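Local coordinates for protein peptidase S15/CocE/NonD (Thaumarchaeota archaeon SCGC AB-539-E09, PDB 4PF1) that is a serine aminopeptidase of the alpha/beta-hydrolase fold, probably cleaving residues from the amino ends of peptides, at residues V87-D92 against R332-S337; G160-Y165 against A185-G190; F294-I299 against S451-W456; D459-T464 against Q525-A530; I507-P512 against V562-L567. One frame throughout, in Å; residues are numbered along the deposited sequence. Where two conformers were deposited one is given.

Contact 1 (V87-D92 against R332-S337); sequences VPQMND and RRDARS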
# COMPACT_ATOMS: atom_id res chain seq x y z
N VAL A 87 -5.36 24.71 -13.31
CA VAL A 87 -4.19 25.47 -12.87
C VAL A 87 -3.28 24.67 -11.91
O VAL A 87 -3.79 23.83 -11.15
CB VAL A 87 -4.61 26.82 -12.22
CG1 VAL A 87 -5.23 27.76 -13.24
CG2 VAL A 87 -5.54 26.62 -11.02
N PRO A 88 -1.95 24.97 -11.86
CA PRO A 88 -1.10 24.32 -10.84
C PRO A 88 -1.60 24.66 -9.43
O PRO A 88 -2.23 25.71 -9.25
CB PRO A 88 0.29 24.91 -11.11
CG PRO A 88 0.22 25.44 -12.52
CD PRO A 88 -1.18 25.94 -12.65
N GLN A 89 -1.35 23.78 -8.45
CA GLN A 89 -1.78 23.97 -7.05
C GLN A 89 -1.30 25.32 -6.48
O GLN A 89 -1.97 25.88 -5.62
CB GLN A 89 -1.30 22.81 -6.16
CG GLN A 89 -2.09 21.53 -6.38
CD GLN A 89 -1.28 20.30 -6.06
OE1 GLN A 89 -0.35 19.92 -6.79
NE2 GLN A 89 -1.63 19.62 -4.97
N MET A 90 -0.18 25.85 -7.00
CA MET A 90 0.38 27.15 -6.62
C MET A 90 -0.66 28.27 -6.80
O MET A 90 -0.71 29.19 -5.98
CB MET A 90 1.64 27.45 -7.45
CG MET A 90 2.30 28.78 -7.12
SD MET A 90 3.73 29.15 -8.18
CE MET A 90 2.92 29.35 -9.76
N ASN A 91 -1.49 28.18 -7.85
CA ASN A 91 -2.50 29.18 -8.19
C ASN A 91 -3.88 28.92 -7.55
O ASN A 91 -4.86 29.54 -7.96
CB ASN A 91 -2.66 29.28 -9.71
CG ASN A 91 -1.45 29.84 -10.41
OD1 ASN A 91 -0.57 29.11 -10.85
ND2 ASN A 91 -1.40 31.16 -10.55
N ASP A 92 -3.97 28.02 -6.53
CA ASP A 92 -5.26 27.70 -5.90
C ASP A 92 -5.95 28.93 -5.29
O ASP A 92 -7.13 29.17 -5.57
CB ASP A 92 -5.14 26.56 -4.85
CG ASP A 92 -4.08 26.71 -3.76
OD1 ASP A 92 -3.43 27.78 -3.69
OD2 ASP A 92 -3.85 25.73 -3.02
N ARG A 332 4.43 25.28 -3.01
CA ARG A 332 3.47 25.51 -4.10
C ARG A 332 2.34 24.45 -4.14
O ARG A 332 1.52 24.46 -5.06
CB ARG A 332 4.22 25.55 -5.45
CG ARG A 332 5.14 26.75 -5.60
CD ARG A 332 6.07 26.57 -6.78
NE ARG A 332 7.26 25.80 -6.41
CZ ARG A 332 8.04 25.18 -7.29
NH1 ARG A 332 7.77 25.23 -8.59
NH2 ARG A 332 9.10 24.50 -6.88
N ARG A 333 2.29 23.56 -3.13
CA ARG A 333 1.25 22.53 -3.05
C ARG A 333 0.95 22.21 -1.57
O ARG A 333 1.21 23.04 -0.70
CB ARG A 333 1.65 21.26 -3.85
CG ARG A 333 2.90 20.53 -3.34
CD ARG A 333 3.06 19.18 -4.03
NE ARG A 333 4.27 18.47 -3.60
CZ ARG A 333 4.32 17.61 -2.58
NH1 ARG A 333 3.23 17.36 -1.86
NH2 ARG A 333 5.46 17.01 -2.27
N ASP A 334 0.37 21.02 -1.30
CA ASP A 334 0.10 20.54 0.05
C ASP A 334 1.40 20.12 0.73
O ASP A 334 2.29 19.57 0.07
CB ASP A 334 -0.88 19.35 -0.00
CG ASP A 334 -0.37 18.18 -0.81
OD1 ASP A 334 -0.14 18.35 -2.03
OD2 ASP A 334 -0.13 17.11 -0.21
N ALA A 335 1.53 20.38 2.04
CA ALA A 335 2.72 20.00 2.79
C ALA A 335 2.38 19.65 4.24
O ALA A 335 2.73 20.39 5.17
CB ALA A 335 3.76 21.10 2.73
N ARG A 336 1.68 18.52 4.43
CA ARG A 336 1.31 18.02 5.76
C ARG A 336 2.45 17.22 6.36
O ARG A 336 2.59 17.16 7.58
CB ARG A 336 0.05 17.14 5.69
CG ARG A 336 -1.24 17.91 5.46
CD ARG A 336 -2.42 16.98 5.28
NE ARG A 336 -3.62 17.71 4.89
CZ ARG A 336 -3.98 17.95 3.63
NH1 ARG A 336 -3.22 17.53 2.62
NH2 ARG A 336 -5.09 18.62 3.36
N SER A 337 3.24 16.56 5.49
CA SER A 337 4.35 15.71 5.89
C SER A 337 5.46 15.73 4.83
O SER A 337 5.26 16.31 3.76
CB SER A 337 3.86 14.27 6.09
OG SER A 337 3.39 13.71 4.88
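Met90 and Arg332 make the apolar part of this contact, their side chains crossing at a slant. CG of Met90 lies anti to its backbone N (chi1 -180°), beside the carbonyl carbon, and the chain then runs over the aliphatic part of the arginine, with Met90 SD 3.8 Å from Arg332 CD and equally near Arg332 CG. The guanidinium of Arg332 leads away from the methionine and donates through NH2 to the backbone O of His328. Gln89 packs beside Arg333, and the two side chains run alongside each other in one direction; Gln89 CD rests 3.8 Å from Arg333 CB, and the amide and guanidinium planes are 27° apart. An alanine in place of Gln89 would probably leave the flank of Arg333 CB without its amide neighbour and open a gap beside Asp334.

The segments belong to two loops of the alpha/beta-hydrolase domain: 87-92 runs between helices 83-86 and 92-96, while the other loop follows strand 319-324. His328, in the same loop as Arg332, is the histidine of a probable Ser-His-Asp triad.

Polar approaches across the contact are close but not bonded. Met90 N stands 2.9 Å from Arg332 O with the N-H badly aimed, and Gln89 NE2 is 3.5 Å from Asp334 OD1. Charge is paired within 332-337 instead: Arg333 NH1 and Asp334 OD1 form a salt bridge at 3.5 Å, while Arg333 NH1 also bonds a glycerol molecule. On the other loop, Asp92 OD2 forms a salt bridge with Arg352, whose NH1 donates to Arg333 O.

Contact 2 (G160-Y165 against A185-G190); sequences GSYEGY and ASMVDG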
# COMPACT_ATOMS: atom_id res chain seq x y z
N GLY A 160 7.95 29.09 -9.01
CA GLY A 160 9.04 28.40 -8.33
C GLY A 160 10.12 27.89 -9.26
O GLY A 160 9.86 27.62 -10.43
N SER A 161 11.35 27.72 -8.72
CA SER A 161 12.53 27.21 -9.43
C SER A 161 12.90 28.12 -10.63
O SER A 161 13.20 29.30 -10.41
CB SER A 161 12.30 25.77 -9.88
OG SER A 161 13.52 25.09 -10.11
N TYR A 162 12.84 27.59 -11.89
CA TYR A 162 13.09 28.38 -13.11
C TYR A 162 12.02 29.48 -13.23
O TYR A 162 12.34 30.60 -13.62
CB TYR A 162 13.07 27.47 -14.35
CG TYR A 162 13.84 28.00 -15.54
CD1 TYR A 162 13.39 29.10 -16.26
CD2 TYR A 162 14.95 27.32 -16.04
CE1 TYR A 162 14.06 29.56 -17.39
CE2 TYR A 162 15.63 27.76 -17.17
CZ TYR A 162 15.17 28.88 -17.85
OH TYR A 162 15.83 29.31 -18.98
N GLU A 163 10.77 29.16 -12.86
CA GLU A 163 9.66 30.11 -12.86
C GLU A 163 9.87 31.17 -11.76
O GLU A 163 9.33 32.27 -11.85
CB GLU A 163 8.31 29.40 -12.68
CG GLU A 163 7.97 28.46 -13.83
CD GLU A 163 6.76 27.58 -13.64
OE1 GLU A 163 6.10 27.68 -12.59
OE2 GLU A 163 6.47 26.77 -14.55
N GLY A 164 10.67 30.82 -10.75
CA GLY A 164 11.07 31.74 -9.68
C GLY A 164 12.15 32.67 -10.17
O GLY A 164 12.16 33.85 -9.82
N TYR A 165 13.06 32.15 -11.02
CA TYR A 165 14.13 32.91 -11.66
C TYR A 165 13.52 33.95 -12.61
O TYR A 165 13.94 35.10 -12.59
CB TYR A 165 15.09 31.96 -12.42
CG TYR A 165 16.02 32.65 -13.41
CD1 TYR A 165 17.24 33.18 -12.99
CD2 TYR A 165 15.70 32.72 -14.76
CE1 TYR A 165 18.10 33.81 -13.90
CE2 TYR A 165 16.55 33.36 -15.67
CZ TYR A 165 17.75 33.89 -15.23
OH TYR A 165 18.61 34.50 -16.12
N ALA A 185 11.39 29.06 -4.16
CA ALA A 185 12.59 28.22 -4.37
C ALA A 185 13.34 28.56 -5.69
O ALA A 185 13.61 27.67 -6.50
CB ALA A 185 12.16 26.76 -4.39
N SER A 186 13.67 29.85 -5.88
CA SER A 186 14.27 30.37 -7.11
C SER A 186 15.68 29.88 -7.39
O SER A 186 16.45 29.60 -6.47
CB SER A 186 14.28 31.90 -7.08
OG SER A 186 12.97 32.42 -6.99
N MET A 187 16.02 29.81 -8.70
CA MET A 187 17.37 29.51 -9.17
C MET A 187 18.16 30.81 -9.03
O MET A 187 17.83 31.80 -9.69
CB MET A 187 17.34 29.01 -10.63
CG MET A 187 16.59 27.70 -10.82
SD MET A 187 16.43 27.20 -12.56
CE MET A 187 18.10 26.81 -12.94
N VAL A 188 19.13 30.86 -8.10
CA VAL A 188 19.87 32.09 -7.82
C VAL A 188 21.35 31.93 -8.19
O VAL A 188 21.88 32.75 -8.95
CB VAL A 188 19.67 32.53 -6.34
CG1 VAL A 188 20.65 33.63 -5.93
CG2 VAL A 188 18.23 32.98 -6.10
N ASP A 189 22.01 30.90 -7.66
CA ASP A 189 23.40 30.64 -8.00
C ASP A 189 23.59 29.15 -8.25
O ASP A 189 23.69 28.36 -7.30
CB ASP A 189 24.36 31.16 -6.91
CG ASP A 189 25.77 31.42 -7.41
OD1 ASP A 189 26.29 30.59 -8.20
OD2 ASP A 189 26.39 32.40 -6.95
N GLY A 190 23.63 28.79 -9.53
CA GLY A 190 23.77 27.41 -10.00
C GLY A 190 25.10 26.76 -9.68
O GLY A 190 25.22 25.54 -9.79
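Met187 reaches across to the start of helix 162-169, its sulfur touching Tyr162 and its CB touching Tyr165. SD lies 3.6 Å from Tyr162 CA and approaches the ring obliquely, 4.7 Å from the ring centroid, in a Met-aromatic contact. Met187 CG, anti to the carbonyl carbon (chi1 -64°), lies against Ser161 C at 3.7 Å. Met187 CB meets Tyr165 CB, and the carbonyl O of Met187 lies at the edge of the Tyr165 ring, 3.6 Å from CD1.

Two weak backbone bonds hold the loop against the turn: Ser161 N to Ala185 O at 3.2 Å, and Met187 N to Ser161 O at 3.3 Å. The hydroxyls of both tyrosines are tied farther out, that of Tyr162 to Asn119 N and that of Tyr165 to Lys120 O.

Ser161 sits between strand 154-160 and the helix with phi 61° and psi -118°, the strained conformation of the nucleophile elbow in alpha/beta hydrolases. Its OG is hydrogen-bonded to His328 NE2 and to a glycerol molecule. With Asp295, these residues have the geometry of a charge relay, so the serine hydroxyl is probably the nucleophile of the peptidase.

Contact 3 (F294-I299 against S451-W456); sequences FDQEDI and STWGEW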
# COMPACT_ATOMS: atom_id res chain seq x y z
N PHE A 294 14.01 21.91 3.34
CA PHE A 294 14.46 20.64 2.79
C PHE A 294 14.41 20.63 1.25
O PHE A 294 14.25 19.56 0.64
CB PHE A 294 13.63 19.48 3.39
CG PHE A 294 13.52 19.53 4.90
CD1 PHE A 294 14.64 19.35 5.70
CD2 PHE A 294 12.30 19.78 5.51
CE1 PHE A 294 14.54 19.41 7.09
CE2 PHE A 294 12.20 19.82 6.91
CZ PHE A 294 13.32 19.64 7.69
N ASP A 295 14.60 21.80 0.63
CA ASP A 295 14.62 21.97 -0.82
C ASP A 295 15.82 21.21 -1.43
O ASP A 295 16.96 21.65 -1.28
CB ASP A 295 14.67 23.46 -1.19
CG ASP A 295 14.27 23.76 -2.61
OD1 ASP A 295 14.82 23.12 -3.53
OD2 ASP A 295 13.40 24.61 -2.81
N GLN A 296 15.54 20.09 -2.12
CA GLN A 296 16.56 19.21 -2.71
C GLN A 296 17.12 19.76 -4.05
O GLN A 296 17.96 19.09 -4.68
CB GLN A 296 16.00 17.78 -2.89
CG GLN A 296 15.02 17.59 -4.07
CD GLN A 296 13.60 18.08 -3.85
OE1 GLN A 296 13.27 18.72 -2.85
NE2 GLN A 296 12.73 17.82 -4.83
N GLU A 297 16.68 20.96 -4.48
CA GLU A 297 17.14 21.51 -5.76
C GLU A 297 17.73 22.92 -5.62
O GLU A 297 18.78 23.19 -6.21
CB GLU A 297 16.01 21.50 -6.79
CG GLU A 297 15.69 20.09 -7.29
CD GLU A 297 14.78 19.98 -8.50
OE1 GLU A 297 14.38 18.83 -8.83
OE2 GLU A 297 14.48 21.01 -9.13
N ASP A 298 17.05 23.83 -4.88
CA ASP A 298 17.51 25.22 -4.72
C ASP A 298 17.46 25.65 -3.25
O ASP A 298 16.68 26.54 -2.88
CB ASP A 298 16.67 26.17 -5.60
CG ASP A 298 16.77 25.86 -7.08
OD1 ASP A 298 17.75 26.30 -7.71
OD2 ASP A 298 15.87 25.20 -7.61
N ILE A 299 18.31 25.03 -2.41
CA ILE A 299 18.38 25.28 -0.96
C ILE A 299 19.22 26.53 -0.60
O ILE A 299 19.17 27.00 0.55
CB ILE A 299 18.91 24.00 -0.24
CG1 ILE A 299 18.39 23.90 1.22
CG2 ILE A 299 20.44 23.85 -0.34
CD1 ILE A 299 18.16 22.50 1.71
N SER A 451 10.02 7.76 -8.15
CA SER A 451 11.09 8.54 -7.52
C SER A 451 10.65 9.21 -6.21
O SER A 451 9.57 9.81 -6.15
CB SER A 451 11.62 9.61 -8.47
OG SER A 451 12.54 10.47 -7.83
N THR A 452 11.50 9.12 -5.17
CA THR A 452 11.27 9.77 -3.87
C THR A 452 12.33 10.87 -3.64
O THR A 452 12.64 11.21 -2.50
CB THR A 452 11.24 8.73 -2.72
OG1 THR A 452 12.51 8.07 -2.65
CG2 THR A 452 10.10 7.72 -2.86
N TRP A 453 12.85 11.45 -4.76
CA TRP A 453 13.87 12.52 -4.82
C TRP A 453 13.50 13.74 -3.95
O TRP A 453 14.38 14.38 -3.38
CB TRP A 453 14.07 12.94 -6.30
CG TRP A 453 14.65 14.30 -6.56
CD1 TRP A 453 13.98 15.39 -7.04
CD2 TRP A 453 16.04 14.67 -6.54
NE1 TRP A 453 14.86 16.42 -7.28
CE2 TRP A 453 16.13 16.01 -6.96
CE3 TRP A 453 17.22 14.00 -6.16
CZ2 TRP A 453 17.35 16.71 -7.00
CZ3 TRP A 453 18.42 14.69 -6.19
CH2 TRP A 453 18.48 16.03 -6.61
N GLY A 454 12.19 14.01 -3.85
CA GLY A 454 11.66 15.11 -3.06
C GLY A 454 11.77 14.90 -1.56
O GLY A 454 11.69 15.87 -0.80
N GLU A 455 11.97 13.64 -1.12
CA GLU A 455 12.06 13.30 0.30
C GLU A 455 13.51 13.02 0.76
O GLU A 455 13.73 12.83 1.96
CB GLU A 455 11.20 12.04 0.61
CG GLU A 455 9.83 11.99 -0.06
CD GLU A 455 9.02 10.73 0.18
OE1 GLU A 455 7.79 10.76 -0.05
OE2 GLU A 455 9.61 9.70 0.60
N TRP A 456 14.47 12.98 -0.17
CA TRP A 456 15.85 12.55 0.08
C TRP A 456 16.61 13.36 1.16
O TRP A 456 17.40 12.76 1.88
CB TRP A 456 16.65 12.46 -1.24
CG TRP A 456 17.69 13.51 -1.51
CD1 TRP A 456 17.59 14.53 -2.41
CD2 TRP A 456 19.06 13.48 -1.09
NE1 TRP A 456 18.80 15.18 -2.52
CE2 TRP A 456 19.71 14.57 -1.71
CE3 TRP A 456 19.80 12.67 -0.21
CZ2 TRP A 456 21.06 14.88 -1.46
CZ3 TRP A 456 21.13 12.97 0.03
CH2 TRP A 456 21.75 14.06 -0.59
O HOH W 1 14.02 16.61 0.32
O HOH W 2 19.86 17.73 -3.30
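Gln296 folds onto Trp453 because its CG stands between the backbone N and the carbonyl carbon (chi1 76°). This sets CG over one face of the indole, 3.6 Å from the centroid of the five-membered ring, in a CH-pi contact. A bend at chi2 carries CD and the amide toward Gly454; the amide is turned 79° from the ring, with NE2 3.4 Å from Gly454 CA. Gln296 CB reaches Trp456, 3.6 Å from its CD1.

Glu297 is extended beyond CG and meets the rim of the same indole. Trp453 NE1 donates to its OE1 at 2.9 Å, close to straight at 162°; the acceptor lies near the ring plane, and OE1 uses its anti lone pair. OE2 bonds a glycerol molecule. Two waters bridge the segments, one from Phe294 O to Gly454 O and one from Gln296 O, where it donates, to Trp456 NE1, from which it accepts.

The contact joins a loop of the alpha/beta-hydrolase domain to one of the C-terminal domain. Asp295 OD1 accepts from Glu297 N, an Asx turn, and from the more distant backbone N of Asp298, which makes it an Asx motif, while OD2 accepts from His328 ND1. Gln296 OE1 is bonded to His328 N. The C-terminal loop therefore packs on the two residues that follow the probable triad aspartate, whose carboxylate, gripped on both oxygens, is likely to orient and polarise the histidine.

Contact 4 (D459-T464 against Q525-A530); sequences DDQRHT and QQMLSA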
# COMPACT_ATOMS: atom_id res chain seq x y z
N ASP A 459 16.31 11.74 4.56
CA ASP A 459 16.66 10.31 4.57
C ASP A 459 17.35 9.89 5.86
O ASP A 459 18.11 10.66 6.45
CB ASP A 459 17.60 9.99 3.39
CG ASP A 459 16.94 9.48 2.12
OD1 ASP A 459 15.69 9.48 2.05
OD2 ASP A 459 17.68 9.09 1.19
N ASP A 460 17.13 8.63 6.27
CA ASP A 460 17.81 8.02 7.40
C ASP A 460 19.27 7.82 7.01
O ASP A 460 19.56 7.27 5.94
CB ASP A 460 17.12 6.69 7.79
CG ASP A 460 17.79 5.91 8.92
OD1 ASP A 460 18.40 6.55 9.80
OD2 ASP A 460 17.64 4.67 8.94
N GLN A 461 20.19 8.36 7.80
CA GLN A 461 21.62 8.29 7.51
C GLN A 461 22.31 7.13 8.25
O GLN A 461 23.54 7.09 8.32
CB GLN A 461 22.30 9.65 7.80
CG GLN A 461 21.82 10.81 6.89
CD GLN A 461 21.97 10.51 5.42
OE1 GLN A 461 23.08 10.42 4.89
NE2 GLN A 461 20.85 10.34 4.72
N ARG A 462 21.52 6.15 8.73
CA ARG A 462 22.07 4.97 9.40
C ARG A 462 22.89 4.09 8.43
O ARG A 462 23.84 3.43 8.87
CB ARG A 462 20.96 4.13 10.06
CG ARG A 462 20.65 4.54 11.50
CD ARG A 462 19.58 3.68 12.15
NE ARG A 462 18.27 3.88 11.53
CZ ARG A 462 17.11 3.62 12.13
NH1 ARG A 462 17.09 3.15 13.37
NH2 ARG A 462 15.97 3.84 11.50
N HIS A 463 22.54 4.11 7.11
CA HIS A 463 23.22 3.31 6.08
C HIS A 463 24.68 3.75 5.86
O HIS A 463 25.53 2.91 5.54
CB HIS A 463 22.43 3.30 4.75
CG HIS A 463 22.49 4.56 3.94
ND1 HIS A 463 23.33 4.67 2.84
CD2 HIS A 463 21.77 5.70 4.05
CE1 HIS A 463 23.10 5.87 2.33
NE2 HIS A 463 22.18 6.53 3.03
N THR A 464 24.98 5.03 6.10
CA THR A 464 26.34 5.56 5.99
C THR A 464 27.04 5.52 7.36
O THR A 464 28.27 5.48 7.41
CB THR A 464 26.34 6.98 5.41
OG1 THR A 464 25.43 7.80 6.15
CG2 THR A 464 25.99 7.01 3.94
N GLN A 525 18.13 8.32 12.07
CA GLN A 525 19.18 9.32 11.89
C GLN A 525 18.73 10.30 10.80
O GLN A 525 19.21 10.25 9.66
CB GLN A 525 20.53 8.67 11.55
CG GLN A 525 21.19 8.00 12.76
CD GLN A 525 22.55 7.43 12.44
OE1 GLN A 525 23.19 7.78 11.45
NE2 GLN A 525 23.05 6.56 13.31
N GLN A 526 17.76 11.15 11.15
CA GLN A 526 17.14 12.11 10.25
C GLN A 526 18.12 13.20 9.83
O GLN A 526 18.51 14.03 10.67
CB GLN A 526 15.91 12.75 10.92
CG GLN A 526 15.14 13.72 10.02
CD GLN A 526 14.68 14.93 10.77
OE1 GLN A 526 14.07 14.85 11.85
NE2 GLN A 526 14.95 16.10 10.21
N MET A 527 18.47 13.25 8.53
CA MET A 527 19.32 14.32 8.02
C MET A 527 18.56 15.64 8.13
O MET A 527 17.34 15.67 7.91
CB MET A 527 19.75 14.04 6.57
CG MET A 527 20.98 14.85 6.16
SD MET A 527 21.88 14.12 4.78
CE MET A 527 20.76 14.53 3.42
N LEU A 528 19.25 16.71 8.57
CA LEU A 528 18.61 18.00 8.83
C LEU A 528 19.22 19.13 7.99
O LEU A 528 18.49 19.97 7.48
CB LEU A 528 18.72 18.31 10.34
CG LEU A 528 18.00 19.55 10.84
CD1 LEU A 528 16.50 19.31 10.97
CD2 LEU A 528 18.57 20.00 12.16
N SER A 529 20.55 19.16 7.88
CA SER A 529 21.29 20.15 7.10
C SER A 529 22.59 19.54 6.65
O SER A 529 23.38 19.11 7.48
CB SER A 529 21.53 21.42 7.92
OG SER A 529 22.32 22.35 7.21
N ALA A 530 22.80 19.46 5.33
CA ALA A 530 24.01 18.84 4.78
C ALA A 530 24.43 19.47 3.47
O ALA A 530 23.58 19.86 2.66
CB ALA A 530 23.77 17.35 4.58
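Asp460 and Gln525 meet where the loop leading into helix 462-465 lies against strand 525-534, the edge strand of a four-stranded antiparallel sheet in the C-terminal domain. A single beta bridge, Asp460 with Gln526, brings the backbones together. Gln461 N donates to Gln525 O at 2.8 Å, and Met527 N makes a weaker bond to Asp459 O. Packing is close here: Gln461, bent at chi2 (-55°), sets its amide carbon 3.7 Å from Met527 SD, and its OE1 is hydrogen-bonded to Lys506 NZ.

The side of Asp460, itself partly exposed, is polar and borders another subunit. Asp460 CG is anti to the backbone N, and OD1 accepts from Gln525 N at 2.9 Å, on the anti side and 33° out of the carboxylate plane. An alanine in place of Asp460 would probably leave Gln525 N without this acceptor and Arg462 NE and NH2 without their carboxylate mate. Arg441 and Pro442 of a third subunit pack against Asp460 and Arg462 respectively, and Arg462 NH1 bonds Gly522 O. Arg462 grips the aspartate side-on with two nitrogens: NE lies 2.8 Å from OD2, which uses its syn lone pair, and NH2 approaches the same oxygen from above the carboxylate plane at 3.2 Å.

Contact 5 (I507-P512 against V562-L567); sequences IIDVWP and VSHTFL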
# COMPACT_ATOMS: atom_id res chain seq x y z
N ILE A 507 24.49 17.39 9.18
CA ILE A 507 23.94 17.60 10.53
C ILE A 507 22.71 16.72 10.63
O ILE A 507 21.86 16.75 9.73
CB ILE A 507 23.64 19.09 10.86
CG1 ILE A 507 24.95 19.89 11.03
CG2 ILE A 507 22.75 19.23 12.12
CD1 ILE A 507 24.78 21.34 10.99
N ILE A 508 22.63 15.90 11.67
CA ILE A 508 21.56 14.93 11.82
C ILE A 508 20.89 15.03 13.20
O ILE A 508 21.57 15.25 14.21
CB ILE A 508 22.15 13.51 11.57
CG1 ILE A 508 22.41 13.26 10.06
CG2 ILE A 508 21.29 12.39 12.17
CD1 ILE A 508 23.75 12.58 9.78
N ASP A 509 19.56 14.84 13.23
CA ASP A 509 18.81 14.71 14.45
C ASP A 509 18.55 13.22 14.66
O ASP A 509 17.81 12.62 13.88
CB ASP A 509 17.49 15.51 14.40
CG ASP A 509 16.63 15.41 15.66
OD1 ASP A 509 16.58 14.32 16.26
OD2 ASP A 509 15.96 16.40 16.00
N VAL A 510 19.21 12.61 15.65
CA VAL A 510 19.02 11.20 15.97
C VAL A 510 17.81 11.07 16.88
O VAL A 510 17.83 11.56 18.01
CB VAL A 510 20.28 10.53 16.60
CG1 VAL A 510 20.10 9.03 16.74
CG2 VAL A 510 21.53 10.84 15.80
N TRP A 511 16.75 10.42 16.39
CA TRP A 511 15.52 10.22 17.14
C TRP A 511 15.79 9.26 18.32
O TRP A 511 16.76 8.49 18.26
CB TRP A 511 14.41 9.69 16.21
CG TRP A 511 13.82 10.75 15.32
CD1 TRP A 511 14.50 11.58 14.47
CD2 TRP A 511 12.44 11.10 15.19
NE1 TRP A 511 13.63 12.41 13.82
CE2 TRP A 511 12.35 12.14 14.24
CE3 TRP A 511 11.25 10.62 15.78
CZ2 TRP A 511 11.13 12.72 13.86
CZ3 TRP A 511 10.04 11.19 15.40
CH2 TRP A 511 9.99 12.22 14.46
N PRO A 512 15.00 9.31 19.43
CA PRO A 512 15.29 8.42 20.57
C PRO A 512 15.23 6.93 20.21
O PRO A 512 14.67 6.57 19.17
CB PRO A 512 14.19 8.77 21.59
CG PRO A 512 13.73 10.13 21.20
CD PRO A 512 13.84 10.18 19.71
N VAL A 562 18.72 26.15 9.14
CA VAL A 562 18.05 25.35 10.16
C VAL A 562 17.12 26.24 11.00
O VAL A 562 17.40 27.42 11.22
CB VAL A 562 19.03 24.54 11.07
CG1 VAL A 562 19.66 23.39 10.31
CG2 VAL A 562 20.09 25.44 11.71
N SER A 563 16.02 25.65 11.44
CA SER A 563 15.01 26.21 12.33
C SER A 563 14.42 25.01 12.99
O SER A 563 13.50 24.39 12.45
CB SER A 563 13.98 27.03 11.56
OG SER A 563 13.17 27.79 12.44
N HIS A 564 15.09 24.54 14.04
CA HIS A 564 14.76 23.25 14.62
C HIS A 564 14.92 23.20 16.12
O HIS A 564 15.79 23.88 16.69
CB HIS A 564 15.69 22.20 13.98
CG HIS A 564 15.40 20.78 14.34
ND1 HIS A 564 14.29 20.13 13.84
CD2 HIS A 564 16.13 19.91 15.07
CE1 HIS A 564 14.36 18.90 14.32
NE2 HIS A 564 15.45 18.72 15.06
N THR A 565 14.12 22.34 16.76
CA THR A 565 14.26 22.03 18.17
C THR A 565 14.68 20.57 18.29
O THR A 565 13.93 19.68 17.88
CB THR A 565 12.98 22.35 18.96
OG1 THR A 565 12.79 23.76 19.00
CG2 THR A 565 13.03 21.82 20.39
N PHE A 566 15.88 20.33 18.81
CA PHE A 566 16.36 18.98 19.12
C PHE A 566 15.71 18.62 20.46
O PHE A 566 16.09 19.17 21.50
CB PHE A 566 17.90 18.95 19.20
CG PHE A 566 18.63 19.13 17.89
CD1 PHE A 566 18.84 18.06 17.03
CD2 PHE A 566 19.17 20.36 17.55
CE1 PHE A 566 19.53 18.22 15.83
CE2 PHE A 566 19.88 20.53 16.35
CZ PHE A 566 20.05 19.46 15.50
N LEU A 567 14.64 17.82 20.41
CA LEU A 567 13.82 17.49 21.57
C LEU A 567 14.52 16.55 22.59
O LEU A 567 15.50 15.89 22.22
CB LEU A 567 12.48 16.87 21.11
CG LEU A 567 11.48 17.82 20.43
CD1 LEU A 567 10.45 17.04 19.64
CD2 LEU A 567 10.80 18.73 21.45
O HOH W 3 13.77 16.99 17.59
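Asp509 OD2 takes a 2.6 Å hydrogen bond from His564 NE2, nearly straight at 168°, and a second bond from a water 2.8 Å away. OD2 uses its anti lone pair toward the histidine and lies in the imidazole plane, though the carboxylate as a whole is turned 81° from that ring. The water donates again to Thr565 O and accepts from Leu567 N, so it ties the aspartate to the far backbone as well. The remaining oxygen, OD1, bonds His570 ND1, and His564 ND1 bonds Thr380 OG1; both the carboxylate and the imidazole are thus fixed from two directions.

Phe566 packs beside this pair. One face of its ring carries His564 CD2, 3.6 Å above the centre, and its CE1 touches Asp509 CB at 3.7 Å. Ile507 CG2 meets the ring edge at CZ, 4.3 Å off.

The two strands belong to different sheets, their axes 9.0 Å apart at closest approach and inclined by 40°. Strand 502-510 lies between strands 525-534 and 571-577 in the four-stranded sheet, whereas strand 562-566 pairs with 482-486; Leu528 of strand 525-534 packs on both His564 and Phe566.

Contacts 1 and 2 lie in the alpha/beta-hydrolase domain, their centres about 17 Å apart, and they touch where Arg332 meets Gly160. Contact 3, about 14 Å from contact 2, brings a loop of the C-terminal domain to the catalytic one; Ala185 and Ser161 of contact 2 pack on Asp295 and Asp298. Contacts 4 and 5 both lie in the C-terminal domain, about 11 Å apart, and share the sheet in which strands 502-510 and 525-534 are neighbours. Along the chain contact 2 falls between the segments of contact 1, whereas contacts 4 and 5 alternate. Trp456 of contact 3 touches Met527 of contact 4, so packing runs from the probable triad into the C-terminal domain.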